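Local coordinates for transcriptional regulator, LacI family (Corynebacterium glutamicum, PDB 3H5T), which binds a palindromic promoter motif as an inositol-dependent transcriptional activator of inositol phosphate synthase expression and helps regulate cell wall biogenesis, at residues A[85-90]-A[304-309]; A[130-135]-A[145-150]; A[211-216]-A[242-247]; A[332-335]-A[340-343]. All coordinates share one frame; numbering follows the deposited sequence.

Contact 1 (A[85-90]-A[304-309])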
loop_
_atom_site.group_PDB
_atom_site.type_symbol
_atom_site.label_atom_id
_atom_site.label_comp_id
_atom_site.label_asym_id
_atom_site.label_seq_id
_atom_site.Cartn_x
_atom_site.Cartn_y
_atom_site.Cartn_z
ATOM N N ASP A 85 4.974 -2.633 -7.549
ATOM C CA ASP A 85 3.758 -3.045 -6.859
ATOM C C ASP A 85 2.940 -1.753 -6.796
ATOM O O ASP A 85 3.216 -0.877 -5.983
ATOM C CB ASP A 85 4.055 -3.547 -5.444
ATOM C CG ASP A 85 2.794 -3.962 -4.704
ATOM O OD1 ASP A 85 2.158 -4.967 -5.112
ATOM O OD2 ASP A 85 2.426 -3.276 -3.727
ATOM N N MET A 86 1.945 -1.632 -7.666
ATOM C CA MET A 86 1.157 -0.412 -7.720
ATOM C C MET A 86 0.550 0.088 -6.395
ATOM O O MET A 86 0.449 1.293 -6.184
ATOM C CB MET A 86 0.083 -0.536 -8.809
ATOM C CG MET A 86 0.659 -0.565 -10.239
ATOM S SD MET A 86 1.795 0.816 -10.658
ATOM C CE MET A 86 3.393 0.003 -10.565
ATOM N N ALA A 87 0.156 -0.814 -5.504
ATOM C CA ALA A 87 -0.403 -0.386 -4.223
ATOM C C ALA A 87 0.671 0.385 -3.438
ATOM O O ALA A 87 0.389 1.405 -2.803
ATOM C CB ALA A 87 -0.872 -1.588 -3.424
ATOM N N SER A 88 1.905 -0.108 -3.498
ATOM C CA SER A 88 3.017 0.522 -2.807
ATOM C C SER A 88 3.408 1.836 -3.480
ATOM O O SER A 88 3.843 2.782 -2.810
ATOM C CB SER A 88 4.221 -0.426 -2.764
ATOM O OG SER A 88 3.949 -1.560 -1.958
ATOM N N VAL A 89 3.261 1.905 -4.798
ATOM C CA VAL A 89 3.603 3.135 -5.497
ATOM C C VAL A 89 2.576 4.222 -5.156
ATOM O O VAL A 89 2.891 5.406 -5.166
ATOM C CB VAL A 89 3.664 2.926 -7.032
ATOM C CG1 VAL A 89 3.799 4.272 -7.741
ATOM C CG2 VAL A 89 4.840 2.028 -7.390
ATOM N N ASP A 90 1.349 3.826 -4.849
ATOM C CA ASP A 90 0.337 4.802 -4.490
ATOM C C ASP A 90 0.634 5.257 -3.067
ATOM O O ASP A 90 0.435 6.421 -2.725
ATOM C CB ASP A 90 -1.064 4.190 -4.583
ATOM C CG ASP A 90 -1.550 4.051 -6.022
ATOM O OD1 ASP A 90 -2.562 3.348 -6.245
ATOM O OD2 ASP A 90 -0.923 4.649 -6.930
ATOM N N ASP A 304 -7.410 -3.713 -2.169
ATOM C CA ASP A 304 -6.512 -2.577 -2.413
ATOM C C ASP A 304 -7.204 -1.474 -3.199
ATOM O O ASP A 304 -7.262 -0.324 -2.755
ATOM C CB ASP A 304 -5.242 -2.985 -3.168
ATOM C CG ASP A 304 -4.095 -3.310 -2.236
ATOM O OD1 ASP A 304 -4.232 -3.032 -1.027
ATOM O OD2 ASP A 304 -3.062 -3.833 -2.707
ATOM N N GLY A 305 -7.721 -1.830 -4.371
ATOM C CA GLY A 305 -8.394 -0.855 -5.208
ATOM C C GLY A 305 -7.436 -0.073 -6.091
ATOM O O GLY A 305 -7.634 1.121 -6.316
ATOM N N THR A 306 -6.397 -0.736 -6.595
ATOM C CA THR A 306 -5.427 -0.071 -7.457
ATOM C C THR A 306 -6.124 0.388 -8.729
ATOM O O THR A 306 -7.198 -0.106 -9.073
ATOM C CB THR A 306 -4.235 -1.011 -7.838
ATOM O OG1 THR A 306 -4.703 -2.111 -8.633
ATOM C CG2 THR A 306 -3.558 -1.556 -6.578
ATOM N N HIS A 307 -5.503 1.337 -9.420
ATOM C CA HIS A 307 -6.032 1.892 -10.660
ATOM C C HIS A 307 -6.409 0.801 -11.664
ATOM O O HIS A 307 -7.449 0.881 -12.318
ATOM C CB HIS A 307 -4.996 2.850 -11.260
ATOM C CG HIS A 307 -5.449 3.533 -12.509
ATOM N ND1 HIS A 307 -5.475 2.904 -13.737
ATOM C CD2 HIS A 307 -5.908 4.789 -12.721
ATOM C CE1 HIS A 307 -5.931 3.743 -14.649
ATOM N NE2 HIS A 307 -6.201 4.894 -14.058
ATOM N N MET A 308 -5.568 -0.220 -11.784
ATOM C CA MET A 308 -5.839 -1.325 -12.699
ATOM C C MET A 308 -7.049 -2.132 -12.225
ATOM O O MET A 308 -7.851 -2.592 -13.037
ATOM C CB MET A 308 -4.621 -2.253 -12.800
ATOM C CG MET A 308 -3.829 -2.154 -14.094
ATOM S SD MET A 308 -2.329 -3.188 -14.071
ATOM C CE MET A 308 -3.038 -4.849 -14.341
ATOM N N ALA A 309 -7.185 -2.319 -10.916
ATOM C CA ALA A 309 -8.317 -3.080 -10.396
ATOM C C ALA A 309 -9.619 -2.405 -10.807
ATOM O O ALA A 309 -10.529 -3.050 -11.315
ATOM C CB ALA A 309 -8.238 -3.186 -8.874
HETATM O O HOH W 1 -3.059 1.844 -8.358
#
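Asp304 meets the start of helix 86-98 with its carboxylate, OD2 lying 3.2 Å from Ala87 CB. Backbone bonds with Val317 and Gln319 hold Asp304 in place, and its side chain also touches Asn321. Gly305 turns the chain at positive phi (85°), a conformation that suits a residue without a beta carbon, since one would press on the carbonyl oxygen of Asp304. Its amide and that of Thr306 both donate to Asp277 OD2. Thr306 then divides its two branches. With chi1 at 65°, OG1 lies between the backbone N and the carbonyl carbon, from where it caps helix 307-311 by a weak bond from Ala309 N; CG2, beside the backbone N, lies 3.9 Å from Ala87 N and 4.4 Å from Met86 CB. A small alanine suits this buried place between helix start and loop. At His307 the amide donates to a water, 2.7 Å from N, which in turn donates to Asp90 OD1. Across the interface, Asp85, the N-cap of helix 86-98, accepts a capping bond from Ser88 N at OD2, which also accepts Ser88 OG. Two capped helix starts meeting across a domain boundary fit the bilobal periplasmic-binding-protein fold of LacI-family regulators.

Contact 2 (A[130-135]-A[145-150])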
loop_
_atom_site.group_PDB
_atom_site.type_symbol
_atom_site.label_atom_id
_atom_site.label_comp_id
_atom_site.label_asym_id
_atom_site.label_seq_id
_atom_site.Cartn_x
_atom_site.Cartn_y
_atom_site.Cartn_z
ATOM N N ASP A 130 16.866 11.087 9.110
ATOM C CA ASP A 130 16.462 11.670 10.386
ATOM C C ASP A 130 15.233 10.945 10.931
ATOM O O ASP A 130 14.849 11.132 12.083
ATOM C CB ASP A 130 16.116 13.158 10.222
ATOM C CG ASP A 130 17.292 13.998 9.727
ATOM O OD1 ASP A 130 18.388 13.931 10.331
ATOM O OD2 ASP A 130 17.107 14.741 8.737
ATOM N N GLY A 131 14.610 10.133 10.083
ATOM C CA GLY A 131 13.427 9.400 10.492
ATOM C C GLY A 131 13.102 8.293 9.511
ATOM O O GLY A 131 13.606 8.282 8.390
ATOM N N VAL A 132 12.254 7.359 9.919
ATOM C CA VAL A 132 11.915 6.262 9.035
ATOM C C VAL A 132 10.450 5.844 9.058
ATOM O O VAL A 132 9.840 5.722 10.113
ATOM C CB VAL A 132 12.776 5.018 9.351
ATOM C CG1 VAL A 132 12.547 4.587 10.780
ATOM C CG2 VAL A 132 12.438 3.876 8.379
ATOM N N VAL A 133 9.894 5.639 7.872
ATOM C CA VAL A 133 8.518 5.182 7.736
ATOM C C VAL A 133 8.646 3.683 7.527
ATOM O O VAL A 133 9.191 3.243 6.512
ATOM C CB VAL A 133 7.829 5.805 6.498
ATOM C CG1 VAL A 133 6.503 5.111 6.243
ATOM C CG2 VAL A 133 7.629 7.302 6.714
ATOM N N ILE A 134 8.188 2.894 8.492
ATOM C CA ILE A 134 8.289 1.456 8.349
ATOM C C ILE A 134 7.088 1.007 7.560
ATOM O O ILE A 134 5.943 1.213 7.972
ATOM C CB ILE A 134 8.351 0.748 9.715
ATOM C CG1 ILE A 134 9.664 1.126 10.414
ATOM C CG2 ILE A 134 8.283 -0.754 9.525
ATOM C CD1 ILE A 134 9.815 0.620 11.829
ATOM N N TYR A 135 7.354 0.400 6.412
ATOM C CA TYR A 135 6.278 -0.040 5.547
ATOM C C TYR A 135 6.033 -1.531 5.440
ATOM O O TYR A 135 6.830 -2.265 4.864
ATOM C CB TYR A 135 6.486 0.526 4.141
ATOM C CG TYR A 135 5.428 0.107 3.160
ATOM C CD1 TYR A 135 4.074 0.331 3.424
ATOM C CD2 TYR A 135 5.772 -0.507 1.958
ATOM C CE1 TYR A 135 3.080 -0.050 2.503
ATOM C CE2 TYR A 135 4.792 -0.895 1.031
ATOM C CZ TYR A 135 3.453 -0.662 1.310
ATOM O OH TYR A 135 2.498 -1.033 0.396
ATOM N N ASP A 145 13.663 -3.890 15.593
ATOM C CA ASP A 145 14.501 -3.802 16.794
ATOM C C ASP A 145 15.744 -2.951 16.525
ATOM O O ASP A 145 16.190 -2.199 17.391
ATOM C CB ASP A 145 14.939 -5.196 17.268
ATOM C CG ASP A 145 13.761 -6.131 17.534
ATOM O OD1 ASP A 145 12.815 -5.736 18.251
ATOM O OD2 ASP A 145 13.782 -7.272 17.026
ATOM N N ALA A 146 16.303 -3.076 15.324
ATOM C CA ALA A 146 17.475 -2.301 14.963
ATOM C C ALA A 146 17.145 -0.809 14.970
ATOM O O ALA A 146 17.938 0.004 15.422
ATOM C CB ALA A 146 17.990 -2.727 13.597
ATOM N N ILE A 147 15.967 -0.454 14.472
ATOM C CA ILE A 147 15.538 0.943 14.440
ATOM C C ILE A 147 15.330 1.487 15.854
ATOM O O ILE A 147 15.628 2.648 16.129
ATOM C CB ILE A 147 14.222 1.096 13.632
ATOM C CG1 ILE A 147 14.512 0.875 12.147
ATOM C CG2 ILE A 147 13.603 2.460 13.869
ATOM C CD1 ILE A 147 13.293 0.916 11.262
ATOM N N ARG A 148 14.818 0.638 16.743
ATOM C CA ARG A 148 14.569 1.011 18.136
ATOM C C ARG A 148 15.892 1.219 18.876
ATOM O O ARG A 148 16.033 2.144 19.684
ATOM C CB ARG A 148 13.769 -0.095 18.829
ATOM C CG ARG A 148 13.349 0.215 20.253
ATOM C CD ARG A 148 12.730 -1.002 20.916
ATOM N NE ARG A 148 11.607 -1.538 20.152
ATOM C CZ ARG A 148 10.448 -0.911 20.006
ATOM N NH1 ARG A 148 10.258 0.267 20.579
ATOM N NH2 ARG A 148 9.487 -1.453 19.276
ATOM N N ALA A 149 16.859 0.348 18.592
ATOM C CA ALA A 149 18.171 0.414 19.221
ATOM C C ALA A 149 18.922 1.666 18.799
ATOM O O ALA A 149 19.795 2.133 19.518
ATOM C CB ALA A 149 18.982 -0.823 18.868
ATOM N N ARG A 150 18.591 2.203 17.627
ATOM C CA ARG A 150 19.248 3.406 17.139
ATOM C C ARG A 150 18.470 4.638 17.628
ATOM O O ARG A 150 18.952 5.771 17.547
ATOM C CB ARG A 150 19.318 3.377 15.601
ATOM C CG ARG A 150 19.849 4.666 14.983
ATOM C CD ARG A 150 19.967 4.614 13.461
ATOM N NE ARG A 150 20.318 5.935 12.944
ATOM C CZ ARG A 150 20.684 6.195 11.692
ATOM N NH1 ARG A 150 20.756 5.219 10.798
ATOM N NH2 ARG A 150 20.996 7.437 11.336
#
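Ile147 reaches from helix 142-150 to strand 132-135 and meets Ile134 and Val132, in each case tip to tip. Its CD1 does most of the touching: it lies 3.5 Å from Ile134 CD1, 3.7 Å from Ile134 CG1 and 3.8 Å from Val132 CG1. The shorter branch joins in at one place, Ile147 CG2 standing 3.9 Å from Val132 CG1. Both isoleucines carry their long branch beside the backbone N (chi1 -71° in Ile147, -66° in Ile134) and run on extended, which is how methyl ends bridge backbones whose nearest CA atoms, those of Val132 and Ile147, are 8.4 Å apart. Valine, branched at the beta carbon, suits a strand and still offers a methyl to the helix.

Around this cluster, the neighbouring strand 154-157 lends Ala154 to Val132 and Ile147, and Ile156 to Ile134, while Leu152 touches both Val132 and Ile147. Backbone bonds of Val132 with Val155, and of Gly131 and Val133 with Gly72, hold the strand parallel to its neighbours 70-75 and 154-157 in a mixed sheet. Polar groups also tie the helix down: Arg148 forms a salt bridge with Glu163, and Arg150 donates to the carbonyls of Val124 and Ala127. Ala146, a small residue, rests on Gln121 and Val124 of helix 117-125. Strand 132-135, helix 142-150 and strand 154-157 form a beta-alpha-beta crossover, and this contact seats its helix on the sheet. With buried hydrocarbon on both sides, the join probably depends on shape and the exclusion of water, with directional polar bonds coming from arginines outside the cluster.

Contact 3 (A[211-216]-A[242-247])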
loop_
_atom_site.group_PDB
_atom_site.type_symbol
_atom_site.label_atom_id
_atom_site.label_comp_id
_atom_site.label_asym_id
_atom_site.label_seq_id
_atom_site.Cartn_x
_atom_site.Cartn_y
_atom_site.Cartn_z
ATOM N N GLU A 211 -0.786 -24.501 10.825
ATOM C CA GLU A 211 0.283 -24.035 11.693
ATOM C C GLU A 211 0.941 -22.764 11.158
ATOM O O GLU A 211 1.152 -21.812 11.905
ATOM C CB GLU A 211 1.336 -25.135 11.874
ATOM C CG GLU A 211 2.359 -24.828 12.958
ATOM C CD GLU A 211 3.314 -25.988 13.215
ATOM O OE1 GLU A 211 4.244 -26.203 12.402
ATOM O OE2 GLU A 211 3.122 -26.691 14.232
ATOM N N ARG A 212 1.272 -22.750 9.869
ATOM C CA ARG A 212 1.902 -21.575 9.282
ATOM C C ARG A 212 0.999 -20.363 9.420
ATOM O O ARG A 212 1.464 -19.270 9.724
ATOM C CB ARG A 212 2.221 -21.802 7.802
ATOM C CG ARG A 212 2.943 -20.626 7.170
ATOM C CD ARG A 212 3.488 -20.958 5.800
ATOM N NE ARG A 212 4.029 -19.775 5.137
ATOM C CZ ARG A 212 5.170 -19.177 5.465
ATOM N NH1 ARG A 212 5.909 -19.651 6.458
ATOM N NH2 ARG A 212 5.570 -18.105 4.795
ATOM N N LEU A 213 -0.295 -20.574 9.209
ATOM C CA LEU A 213 -1.280 -19.499 9.300
ATOM C C LEU A 213 -1.398 -18.966 10.718
ATOM O O LEU A 213 -1.288 -17.767 10.952
ATOM C CB LEU A 213 -2.643 -20.006 8.827
ATOM C CG LEU A 213 -3.831 -19.051 8.836
ATOM C CD1 LEU A 213 -3.498 -17.827 8.006
ATOM C CD2 LEU A 213 -5.057 -19.765 8.277
ATOM N N GLU A 214 -1.630 -19.879 11.652
ATOM C CA GLU A 214 -1.776 -19.561 13.067
ATOM C C GLU A 214 -0.563 -18.833 13.665
ATOM O O GLU A 214 -0.713 -17.994 14.553
ATOM C CB GLU A 214 -2.053 -20.862 13.832
ATOM C CG GLU A 214 -2.177 -20.723 15.332
ATOM C CD GLU A 214 -2.758 -21.970 15.983
ATOM O OE1 GLU A 214 -2.220 -23.079 15.745
ATOM O OE2 GLU A 214 -3.757 -21.839 16.729
ATOM N N ASN A 215 0.633 -19.151 13.172
ATOM C CA ASN A 215 1.872 -18.541 13.664
ATOM C C ASN A 215 2.374 -17.425 12.749
ATOM O O ASN A 215 3.439 -16.845 12.986
ATOM C CB ASN A 215 2.962 -19.608 13.800
ATOM C CG ASN A 215 2.671 -20.606 14.906
ATOM O OD1 ASN A 215 2.713 -20.268 16.080
ATOM N ND2 ASN A 215 2.376 -21.840 14.533
ATOM N N ALA A 216 1.605 -17.125 11.707
ATOM C CA ALA A 216 1.960 -16.084 10.756
ATOM C C ALA A 216 2.302 -14.769 11.460
ATOM O O ALA A 216 1.511 -14.252 12.261
ATOM C CB ALA A 216 0.814 -15.872 9.774
ATOM N N VAL A 242 -11.612 -25.205 3.010
ATOM C CA VAL A 242 -11.178 -24.068 2.208
ATOM C C VAL A 242 -9.663 -24.017 2.022
ATOM O O VAL A 242 -8.929 -23.609 2.917
ATOM C CB VAL A 242 -11.642 -22.734 2.841
ATOM C CG1 VAL A 242 -11.261 -21.571 1.933
ATOM C CG2 VAL A 242 -13.142 -22.759 3.076
ATOM N N PRO A 243 -9.181 -24.416 0.839
ATOM C CA PRO A 243 -7.744 -24.410 0.547
ATOM C C PRO A 243 -7.149 -22.999 0.560
ATOM O O PRO A 243 -7.791 -22.038 0.136
ATOM C CB PRO A 243 -7.679 -25.063 -0.827
ATOM C CG PRO A 243 -8.955 -24.609 -1.462
ATOM C CD PRO A 243 -9.961 -24.786 -0.354
ATOM N N ILE A 244 -5.917 -22.889 1.048
ATOM C CA ILE A 244 -5.224 -21.609 1.142
ATOM C C ILE A 244 -3.803 -21.693 0.590
ATOM O O ILE A 244 -2.954 -22.365 1.164
ATOM C CB ILE A 244 -5.157 -21.139 2.616
ATOM C CG1 ILE A 244 -6.574 -20.908 3.147
ATOM C CG2 ILE A 244 -4.319 -19.868 2.734
ATOM C CD1 ILE A 244 -6.639 -20.633 4.632
ATOM N N MET A 245 -3.542 -21.013 -0.522
ATOM C CA MET A 245 -2.204 -21.022 -1.099
ATOM C C MET A 245 -1.537 -19.652 -1.017
ATOM O O MET A 245 -2.207 -18.621 -0.954
ATOM C CB MET A 245 -2.244 -21.514 -2.550
ATOM C CG MET A 245 -2.638 -22.988 -2.668
ATOM S SD MET A 245 -1.869 -23.819 -4.054
ATOM C CE MET A 245 -2.400 -25.484 -3.737
ATOM N N GLU A 246 -0.208 -19.651 -1.024
ATOM C CA GLU A 246 0.558 -18.419 -0.915
ATOM C C GLU A 246 1.776 -18.365 -1.831
ATOM O O GLU A 246 2.255 -19.390 -2.311
ATOM C CB GLU A 246 1.004 -18.239 0.547
ATOM C CG GLU A 246 2.494 -17.960 0.767
ATOM C CD GLU A 246 2.884 -17.928 2.242
ATOM O OE1 GLU A 246 2.424 -18.803 3.004
ATOM O OE2 GLU A 246 3.662 -17.039 2.641
ATOM N N CYS A 247 2.248 -17.149 -2.094
ATOM C CA CYS A 247 3.453 -16.949 -2.879
ATOM C C CYS A 247 4.319 -16.016 -2.043
ATOM O O CYS A 247 3.972 -14.857 -1.800
ATOM C CB CYS A 247 3.150 -16.369 -4.276
ATOM S SG CYS A 247 2.218 -14.837 -4.399
#
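The short helix 210-214 comes nearest strand 244-247 at Leu213 and Ile244, whose CA atoms are 9.3 Å apart. That gap is bridged by side chains. Leu213 and Ile244 cross at about a right angle, CD2 of the leucine 4.1 Å from CD1 of the isoleucine, and both also rest on Val225 of helix 221-235. Arg212 stretches out fully from CG to NE and grips Glu246 side-on: NE donates to OE1 at 2.8 Å and NH2 to OE2 at 3.1 Å, both bonds nearly straight. The two oxygens lie in the guanidinium plane and are met on their syn sides but from about 30° out of the carboxylate plane, the two planar groups being turned 31° apart. Arginine suits the place because its flat guanidinium can offer NE and NH2 to the two carboxylate oxygens together. Leu199 N also donates to Glu246 OE2, and Ala202 O takes a weak bond from Arg212 NH1. Where the helix runs out, Asn215 N and ND2 reach Glu211 O from opposite faces. The contact thus pairs an apolar crossing with a two-pronged salt bridge; the matched charge would probably favour the ionised form of buried Glu246, while the two bonds hold both flat groups in a set rotation.

Contact 4 (A[332-335]-A[340-343])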
loop_
_atom_site.group_PDB
_atom_site.type_symbol
_atom_site.label_atom_id
_atom_site.label_comp_id
_atom_site.label_asym_id
_atom_site.label_seq_id
_atom_site.Cartn_x
_atom_site.Cartn_y
_atom_site.Cartn_z
ATOM N N LEU A 332 5.484 11.263 10.616
ATOM C CA LEU A 332 6.924 11.187 10.836
ATOM C C LEU A 332 7.515 12.584 11.035
ATOM O O LEU A 332 8.193 12.841 12.038
ATOM C CB LEU A 332 7.617 10.485 9.658
ATOM C CG LEU A 332 9.135 10.289 9.795
ATOM C CD1 LEU A 332 9.436 9.564 11.087
ATOM C CD2 LEU A 332 9.679 9.500 8.617
ATOM N N LEU A 333 7.242 13.484 10.093
ATOM C CA LEU A 333 7.748 14.848 10.189
ATOM C C LEU A 333 7.328 15.531 11.492
ATOM O O LEU A 333 8.150 16.184 12.132
ATOM C CB LEU A 333 7.292 15.672 8.985
ATOM C CG LEU A 333 7.879 15.198 7.657
ATOM C CD1 LEU A 333 7.461 16.146 6.529
ATOM C CD2 LEU A 333 9.397 15.142 7.776
ATOM N N LYS A 334 6.066 15.386 11.894
ATOM C CA LYS A 334 5.619 15.985 13.150
ATOM C C LYS A 334 6.376 15.381 14.328
ATOM O O LYS A 334 6.623 16.070 15.322
ATOM C CB LYS A 334 4.128 15.764 13.372
ATOM C CG LYS A 334 3.223 16.741 12.679
ATOM C CD LYS A 334 1.776 16.382 12.971
ATOM C CE LYS A 334 0.826 17.427 12.417
ATOM N NZ LYS A 334 1.085 17.672 10.976
ATOM N N MET A 335 6.729 14.096 14.228
ATOM C CA MET A 335 7.474 13.418 15.292
ATOM C C MET A 335 8.861 14.051 15.416
ATOM O O MET A 335 9.307 14.403 16.505
ATOM C CB MET A 335 7.655 11.926 14.976
ATOM C CG MET A 335 6.515 10.991 15.362
ATOM S SD MET A 335 6.881 9.254 14.881
ATOM C CE MET A 335 7.860 8.753 16.261
ATOM N N TYR A 340 2.863 16.642 18.378
ATOM C CA TYR A 340 2.022 15.559 18.851
ATOM C C TYR A 340 1.427 14.780 17.685
ATOM O O TYR A 340 0.999 15.367 16.692
ATOM C CB TYR A 340 0.866 16.089 19.703
ATOM C CG TYR A 340 -0.128 15.002 20.053
ATOM C CD1 TYR A 340 0.081 14.175 21.156
ATOM C CD2 TYR A 340 -1.223 14.729 19.220
ATOM C CE1 TYR A 340 -0.764 13.105 21.420
ATOM C CE2 TYR A 340 -2.077 13.649 19.480
ATOM C CZ TYR A 340 -1.837 12.846 20.580
ATOM O OH TYR A 340 -2.661 11.781 20.854
ATOM N N VAL A 341 1.398 13.462 17.824
ATOM C CA VAL A 341 0.825 12.587 16.813
ATOM C C VAL A 341 -0.011 11.536 17.545
ATOM O O VAL A 341 0.266 11.195 18.694
ATOM C CB VAL A 341 1.921 11.857 15.950
ATOM C CG1 VAL A 341 2.751 12.870 15.182
ATOM C CG2 VAL A 341 2.817 10.992 16.839
ATOM N N GLU A 342 -1.044 11.033 16.891
ATOM C CA GLU A 342 -1.878 10.023 17.511
ATOM C C GLU A 342 -1.121 8.694 17.457
ATOM O O GLU A 342 -0.494 8.365 16.453
ATOM C CB GLU A 342 -3.223 9.956 16.782
ATOM C CG GLU A 342 -4.058 11.227 16.986
ATOM C CD GLU A 342 -5.396 11.215 16.262
ATOM O OE1 GLU A 342 -5.497 11.842 15.184
ATOM O OE2 GLU A 342 -6.345 10.575 16.771
ATOM N N PRO A 343 -1.143 7.925 18.555
ATOM C CA PRO A 343 -0.423 6.647 18.533
ATOM C C PRO A 343 -0.994 5.659 17.522
ATOM O O PRO A 343 -0.255 4.895 16.913
ATOM C CB PRO A 343 -0.549 6.147 19.973
ATOM C CG PRO A 343 -0.714 7.422 20.772
ATOM C CD PRO A 343 -1.654 8.222 19.903
#
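Val341 holds CG1 beside its backbone N and anti to the carbonyl carbon (chi1 -62°), a setting that spreads its two methyls to different residues of helix 321-336: CG1 to Lys334, CG2 to Met335. Met335 chi1 (-85°) sets CG beside its own backbone N, 4.0 Å from Val341 CG2; the bend at chi3 only redirects the terminal methyl. The two side chains cross at about a right angle. Lys334 CB lies 3.7 Å from Val341 CG1. The contact spans the loop that leads from helix 321-336 into strand 344-352, so the segment 340-343 folds back against the helix just before the chain enters the mixed sheet of this lobe of the periplasmic-binding-protein fold. Pro343 already has a backbone hydrogen bond with Phe168 of the neighbouring strand. A beta-branched valine suits the loop because its two methyls can touch two successive helix residues, and Pro167 touches both it and Met335. Lysine suits the outer edge, where its aliphatic part can pack while the charge stays at the surface: CD passes 3.9 Å from Tyr340 O, and the chain then bends at chi4 to carry NZ away toward Glu330, with which it makes a long, weak ion pair.

From the N terminus, 85-90 opens the widest loop, which contact 1 closes at 304-309 by bringing the two lobes together. Contacts 2 and 3 both nest inside it, one after the other: contact 2 closes the strand-to-helix part of a beta-alpha-beta unit on the sheet of the first lobe, and contact 3, its centre about 29 Å from that of contact 2, closes a loop beside the sheet of the other lobe. Contact 4 follows in series, after the chain has returned to the first lobe. A probable hydrogen bond between Ser88 OG and Tyr135 OH links contact 1 to contact 2, and Leu332 CD2 packs on Val133 CG2 to join contact 4 to it. Contact 3 touches none of the others.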